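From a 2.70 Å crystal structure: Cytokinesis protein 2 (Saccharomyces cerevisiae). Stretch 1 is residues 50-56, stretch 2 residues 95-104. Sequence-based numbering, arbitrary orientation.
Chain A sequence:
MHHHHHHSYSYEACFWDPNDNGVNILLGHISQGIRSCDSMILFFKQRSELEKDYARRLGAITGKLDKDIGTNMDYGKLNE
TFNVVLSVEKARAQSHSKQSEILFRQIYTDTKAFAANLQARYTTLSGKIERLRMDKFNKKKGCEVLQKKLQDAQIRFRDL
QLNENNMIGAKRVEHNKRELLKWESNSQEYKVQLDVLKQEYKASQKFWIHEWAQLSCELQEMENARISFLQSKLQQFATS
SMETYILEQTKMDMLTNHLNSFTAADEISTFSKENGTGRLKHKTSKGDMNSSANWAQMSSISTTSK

Stretch 1 50-56: LEKDYAR
Stretch 2 95-104: SHSKQSEILF

Small side chains let antiparallel helices approach closely, and a polar group buried in the seam needs a partner, there or elsewhere; this pair from Cytokinesis protein 2 illustrates both points. Residues 50-56 and 95-104 are each helical throughout, with phi near -66° and psi near -40°, and both helices extend beyond these limits; the second widens into a pi-type turn at 102-104. The N-to-C directions differ by 159°, the signed crossing angle is -159°, and the axes come within 7.9 Å. Register is set by two pairs: the CA atoms of Glu51 and Ser100 lie 5.2 Å apart, as do those of Ala55 and Ser97. Together the stretches bury 372 Å².

Along the second helix, Ser95 makes no contact, and the interface opens with His96. Its CA-to-CB bond points toward the first helix, and chi1 of -76° (m) with chi2 of -111° brings the imidazole against both Glu51, at its edge, and Tyr54, over one face. His96 ND1 donates a hydrogen bond to Glu51 OE1 at 2.6 Å, with an N-H...O angle of 153°; the carboxylate oxygen lies near the ring plane, where an imidazole nitrogen can donate. Over one face of the same ring sits Tyr54, whose CD2 is 3.4 Å from His96 ND1. Tyr54 (chi1 t, chi2 83°) meets it obliquely, with centroids 4.6 Å apart and planes at 40°.

Ser97 points sideways, chi1 t, and its CB packs 3.6 Å from Ala55 CB. Two short side chains at this point suit the close backbones. Lys98 points away, extended in an all-t rotamer and exposed, as befits a charged chain on the outer side.

Gln99 (chi1 t, chi2 t, chi3 81°) turns back toward the seam, and its OE1 comes 3.3 Å from Glu51 CD; its amide is satisfied elsewhere in the structure. Ser100 then supplies the second close approach: Ser100 CB lies 3.7 Å from Glu51 CB, while Ser100 OG, with chi1 t, lies 3.3 Å from Lys52 CB. Lys52 departs sideways, and its extended all-t chain leads its end away.

Glu101 and Ile102 make no contact, but Leu103 (chi1 m, chi2 t) points inward, its CD1 4.2 Å from Glu51 CG, giving the aliphatic part of that side chain a nonpolar neighbour. Glu51, with chi1 and chi2 both m and chi3 -24°, is thus a knob in a hole formed by His96, Gln99, Ser100 and Leu103. Phe104, chi1 t, ends the stretch exposed and without contact.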

ATOM      1  N   LEU A  50      -3.951  -2.821  -7.609  1.00 69.37           N
ATOM      2  CA  LEU A  50      -3.055  -2.970  -6.467  1.00 60.79           C
ATOM      3  C   LEU A  50      -3.614  -2.307  -5.211  1.00 71.01           C
ATOM      4  O   LEU A  50      -3.560  -2.876  -4.117  1.00 66.80           O
ATOM      5  CB  LEU A  50      -1.680  -2.386  -6.795  1.00 52.89           C
ATOM      6  CG  LEU A  50      -0.648  -2.351  -5.664  1.00 59.45           C
ATOM      7  CD1 LEU A  50      -0.337  -3.757  -5.182  1.00 55.81           C
ATOM      8  CD2 LEU A  50       0.624  -1.642  -6.114  1.00 60.20           C
ATOM      9  N   GLU A  51      -4.144  -1.099  -5.374  1.00 72.39           N
ATOM     10  CA  GLU A  51      -4.666  -0.332  -4.249  1.00 72.44           C
ATOM     11  C   GLU A  51      -5.930  -0.967  -3.676  1.00 73.16           C
ATOM     12  O   GLU A  51      -6.182  -0.890  -2.475  1.00 77.20           O
ATOM     13  CB  GLU A  51      -4.950   1.111  -4.671  1.00 71.12           C
ATOM     14  CG  GLU A  51      -3.712   1.911  -5.054  1.00 71.25           C
ATOM     15  CD  GLU A  51      -2.758   2.122  -3.891  1.00 79.98           C
ATOM     16  OE1 GLU A  51      -3.208   2.064  -2.727  1.00 88.92           O
ATOM     17  OE2 GLU A  51      -1.554   2.351  -4.139  1.00 81.39           O
ATOM     18  N   LYS A  52      -6.722  -1.589  -4.542  1.00 73.83           N
ATOM     19  CA  LYS A  52      -7.937  -2.266  -4.110  1.00 69.58           C
ATOM     20  C   LYS A  52      -7.591  -3.434  -3.195  1.00 72.79           C
ATOM     21  O   LYS A  52      -8.208  -3.619  -2.148  1.00 80.28           O
ATOM     22  CB  LYS A  52      -8.744  -2.749  -5.316  1.00 70.88           C
ATOM     23  CG  LYS A  52     -10.043  -3.447  -4.958  1.00 72.12           C
ATOM     24  CD  LYS A  52     -10.581  -4.242  -6.137  1.00 78.57           C
ATOM     25  CE  LYS A  52     -11.901  -4.914  -5.791  1.00 86.73           C
ATOM     26  NZ  LYS A  52     -12.471  -5.646  -6.953  1.00 87.91           N
ATOM     27  N   ASP A  53      -6.590  -4.215  -3.589  1.00 70.03           N
ATOM     28  CA  ASP A  53      -6.166  -5.358  -2.792  1.00 69.33           C
ATOM     29  C   ASP A  53      -5.513  -4.906  -1.488  1.00 67.84           C
ATOM     30  O   ASP A  53      -5.655  -5.560  -0.456  1.00 69.26           O
ATOM     31  CB  ASP A  53      -5.206  -6.240  -3.587  1.00 70.89           C
ATOM     32  CG  ASP A  53      -5.797  -6.697  -4.904  1.00 79.39           C
ATOM     33  OD1 ASP A  53      -7.026  -6.560  -5.081  1.00 77.78           O
ATOM     34  OD2 ASP A  53      -5.035  -7.188  -5.763  1.00 87.06           O
ATOM     35  N   TYR A  54      -4.801  -3.785  -1.540  1.00 61.92           N
ATOM     36  CA  TYR A  54      -4.174  -3.235  -0.345  1.00 53.74           C
ATOM     37  C   TYR A  54      -5.235  -2.793   0.658  1.00 58.72           C
ATOM     38  O   TYR A  54      -5.143  -3.105   1.842  1.00 59.15           O
ATOM     39  CB  TYR A  54      -3.259  -2.062  -0.700  1.00 48.11           C
ATOM     40  CG  TYR A  54      -2.502  -1.492   0.479  1.00 49.71           C
ATOM     41  CD1 TYR A  54      -1.322  -2.075   0.923  1.00 57.96           C
ATOM     42  CD2 TYR A  54      -2.968  -0.367   1.148  1.00 58.03           C
ATOM     43  CE1 TYR A  54      -0.628  -1.552   2.004  1.00 56.80           C
ATOM     44  CE2 TYR A  54      -2.283   0.159   2.228  1.00 61.66           C
ATOM     45  CZ  TYR A  54      -1.115  -0.436   2.653  1.00 56.04           C
ATOM     46  OH  TYR A  54      -0.437   0.094   3.727  1.00 52.75           O
ATOM     47  N   ALA A  55      -6.242  -2.072   0.175  1.00 57.37           N
ATOM     48  CA  ALA A  55      -7.319  -1.594   1.036  1.00 52.97           C
ATOM     49  C   ALA A  55      -8.121  -2.756   1.602  1.00 58.52           C
ATOM     50  O   ALA A  55      -8.446  -2.777   2.790  1.00 68.77           O
ATOM     51  CB  ALA A  55      -8.231  -0.650   0.276  1.00 48.72           C
ATOM     52  N   ARG A  56      -8.435  -3.724   0.748  1.00 58.83           N
ATOM     53  CA  ARG A  56      -9.245  -4.863   1.162  1.00 61.75           C
ATOM     54  C   ARG A  56      -8.517  -5.728   2.183  1.00 65.83           C
ATOM     55  O   ARG A  56      -9.118  -6.198   3.148  1.00 76.91           O
ATOM     56  CB  ARG A  56      -9.653  -5.707  -0.050  1.00 74.15           C
ATOM     57  CG  ARG A  56     -10.786  -5.106  -0.887  1.00 94.39           C
ATOM     58  CD  ARG A  56     -11.586  -4.061  -0.110  1.00106.29           C
ATOM     59  NE  ARG A  56     -12.852  -3.736  -0.759  1.00115.02           N
ATOM     60  CZ  ARG A  56     -14.021  -4.285  -0.440  1.00117.03           C
ATOM     61  NH1 ARG A  56     -14.091  -5.186   0.531  1.00114.22           N
ATOM     62  NH2 ARG A  56     -15.122  -3.927  -1.089  1.00118.36           N
ATOM     63  N   SER A  95      -9.100   5.206   2.444  1.00 59.61           N
ATOM     64  CA  SER A  95      -8.439   6.202   1.610  1.00 56.76           C
ATOM     65  C   SER A  95      -7.795   5.562   0.386  1.00 61.19           C
ATOM     66  O   SER A  95      -7.846   6.113  -0.716  1.00 54.22           O
ATOM     67  CB  SER A  95      -7.390   6.963   2.418  1.00 64.05           C
ATOM     68  OG  SER A  95      -6.742   7.931   1.614  1.00 72.91           O
ATOM     69  N   HIS A  96      -7.182   4.400   0.584  1.00 64.74           N
ATOM     70  CA  HIS A  96      -6.598   3.658  -0.526  1.00 60.44           C
ATOM     71  C   HIS A  96      -7.695   3.077  -1.408  1.00 65.23           C
ATOM     72  O   HIS A  96      -7.539   2.984  -2.626  1.00 68.88           O
ATOM     73  CB  HIS A  96      -5.683   2.544  -0.019  1.00 55.10           C
ATOM     74  CG  HIS A  96      -4.355   3.028   0.478  1.00 62.00           C
ATOM     75  ND1 HIS A  96      -3.177   2.768  -0.180  1.00 61.49           N
ATOM     76  CD2 HIS A  96      -4.026   3.754   1.574  1.00 67.11           C
ATOM     77  CE1 HIS A  96      -2.171   3.312   0.488  1.00 64.27           C
ATOM     78  NE2 HIS A  96      -2.661   3.915   1.552  1.00 65.44           N
ATOM     79  N   SER A  97      -8.804   2.688  -0.788  1.00 67.04           N
ATOM     80  CA  SER A  97      -9.931   2.135  -1.528  1.00 63.44           C
ATOM     81  C   SER A  97     -10.548   3.191  -2.429  1.00 65.50           C
ATOM     82  O   SER A  97     -10.870   2.921  -3.585  1.00 69.41           O
ATOM     83  CB  SER A  97     -10.988   1.577  -0.576  1.00 57.98           C
ATOM     84  OG  SER A  97     -12.069   1.027  -1.305  1.00 63.97           O
ATOM     85  N   LYS A  98     -10.708   4.397  -1.894  1.00 62.22           N
ATOM     86  CA  LYS A  98     -11.241   5.509  -2.669  1.00 63.90           C
ATOM     87  C   LYS A  98     -10.271   5.889  -3.784  1.00 61.24           C
ATOM     88  O   LYS A  98     -10.683   6.205  -4.900  1.00 59.55           O
ATOM     89  CB  LYS A  98     -11.521   6.711  -1.764  1.00 68.99           C
ATOM     90  CG  LYS A  98     -11.825   7.994  -2.511  1.00 76.61           C
ATOM     91  CD  LYS A  98     -11.826   9.196  -1.578  1.00 86.16           C
ATOM     92  CE  LYS A  98     -11.991  10.492  -2.364  1.00 99.46           C
ATOM     93  NZ  LYS A  98     -12.104  11.675  -1.465  1.00105.46           N
ATOM     94  N   GLN A  99      -8.978   5.844  -3.475  1.00 68.61           N
ATOM     95  CA  GLN A  99      -7.938   6.120  -4.460  1.00 63.64           C
ATOM     96  C   GLN A  99      -7.979   5.098  -5.589  1.00 62.22           C
ATOM     97  O   GLN A  99      -7.796   5.439  -6.759  1.00 61.67           O
ATOM     98  CB  GLN A  99      -6.560   6.117  -3.797  1.00 63.97           C
ATOM     99  CG  GLN A  99      -5.459   6.757  -4.629  1.00 72.45           C
ATOM    100  CD  GLN A  99      -4.072   6.330  -4.182  1.00 79.56           C
ATOM    101  OE1 GLN A  99      -3.593   5.255  -4.545  1.00 82.20           O
ATOM    102  NE2 GLN A  99      -3.428   7.162  -3.374  1.00 79.55           N
ATOM    103  N   SER A 100      -8.224   3.842  -5.227  1.00 56.11           N
ATOM    104  CA  SER A 100      -8.313   2.755  -6.198  1.00 60.30           C
ATOM    105  C   SER A 100      -9.429   2.990  -7.207  1.00 70.85           C
ATOM    106  O   SER A 100      -9.236   2.818  -8.410  1.00 73.20           O
ATOM    107  CB  SER A 100      -8.534   1.421  -5.485  1.00 61.22           C
ATOM    108  OG  SER A 100      -8.758   0.377  -6.417  1.00 61.68           O
ATOM    109  N   GLU A 101     -10.596   3.387  -6.712  1.00 73.28           N
ATOM    110  CA  GLU A 101     -11.752   3.604  -7.573  1.00 68.59           C
ATOM    111  C   GLU A 101     -11.542   4.787  -8.521  1.00 67.62           C
ATOM    112  O   GLU A 101     -11.933   4.726  -9.684  1.00 54.35           O
ATOM    113  CB  GLU A 101     -13.013   3.810  -6.727  1.00 63.34           C
ATOM    114  CG  GLU A 101     -13.252   2.689  -5.720  1.00 80.10           C
ATOM    115  CD  GLU A 101     -14.450   2.940  -4.818  1.00 94.10           C
ATOM    116  OE1 GLU A 101     -14.899   4.103  -4.730  1.00100.49           O
ATOM    117  OE2 GLU A 101     -14.933   1.975  -4.187  1.00 91.91           O
ATOM    118  N   ILE A 102     -10.921   5.856  -8.032  1.00 67.14           N
ATOM    119  CA  ILE A 102     -10.608   7.001  -8.884  1.00 61.80           C
ATOM    120  C   ILE A 102      -9.684   6.569 -10.018  1.00 70.16           C
ATOM    121  O   ILE A 102      -9.827   7.004 -11.162  1.00 76.11           O
ATOM    122  CB  ILE A 102      -9.937   8.143  -8.096  1.00 61.08           C
ATOM    123  CG1 ILE A 102     -10.904   8.735  -7.075  1.00 62.92           C
ATOM    124  CG2 ILE A 102      -9.450   9.238  -9.038  1.00 61.07           C
ATOM    125  CD1 ILE A 102     -10.276   9.795  -6.194  1.00 62.47           C
ATOM    126  N   LEU A 103      -8.740   5.695  -9.692  1.00 72.80           N
ATOM    127  CA  LEU A 103      -7.770   5.233 -10.670  1.00 65.97           C
ATOM    128  C   LEU A 103      -8.432   4.409 -11.772  1.00 62.28           C
ATOM    129  O   LEU A 103      -8.145   4.601 -12.947  1.00 61.00           O
ATOM    130  CB  LEU A 103      -6.661   4.423  -9.990  1.00 66.95           C
ATOM    131  CG  LEU A 103      -5.630   5.250  -9.213  1.00 66.94           C
ATOM    132  CD1 LEU A 103      -4.844   4.382  -8.243  1.00 73.48           C
ATOM    133  CD2 LEU A 103      -4.686   5.977 -10.156  1.00 65.03           C
ATOM    134  N   PHE A 104      -9.332   3.506 -11.404  1.00 65.97           N
ATOM    135  CA  PHE A 104      -9.890   2.590 -12.392  1.00 69.99           C
ATOM    136  C   PHE A 104     -10.829   3.267 -13.389  1.00 73.61           C
ATOM    137  O   PHE A 104     -10.834   2.920 -14.571  1.00 68.88           O
ATOM    138  CB  PHE A 104     -10.628   1.439 -11.709  1.00 72.51           C
ATOM    139  CG  PHE A 104     -11.161   0.416 -12.670  1.00 81.57           C
ATOM    140  CD1 PHE A 104     -10.328  -0.563 -13.190  1.00 85.59           C
ATOM    141  CD2 PHE A 104     -12.488   0.439 -13.067  1.00 85.96           C
ATOM    142  CE1 PHE A 104     -10.810  -1.504 -14.083  1.00 90.58           C
ATOM    143  CE2 PHE A 104     -12.977  -0.497 -13.958  1.00 92.32           C
ATOM    144  CZ  PHE A 104     -12.137  -1.470 -14.467  1.00 94.37           C
TER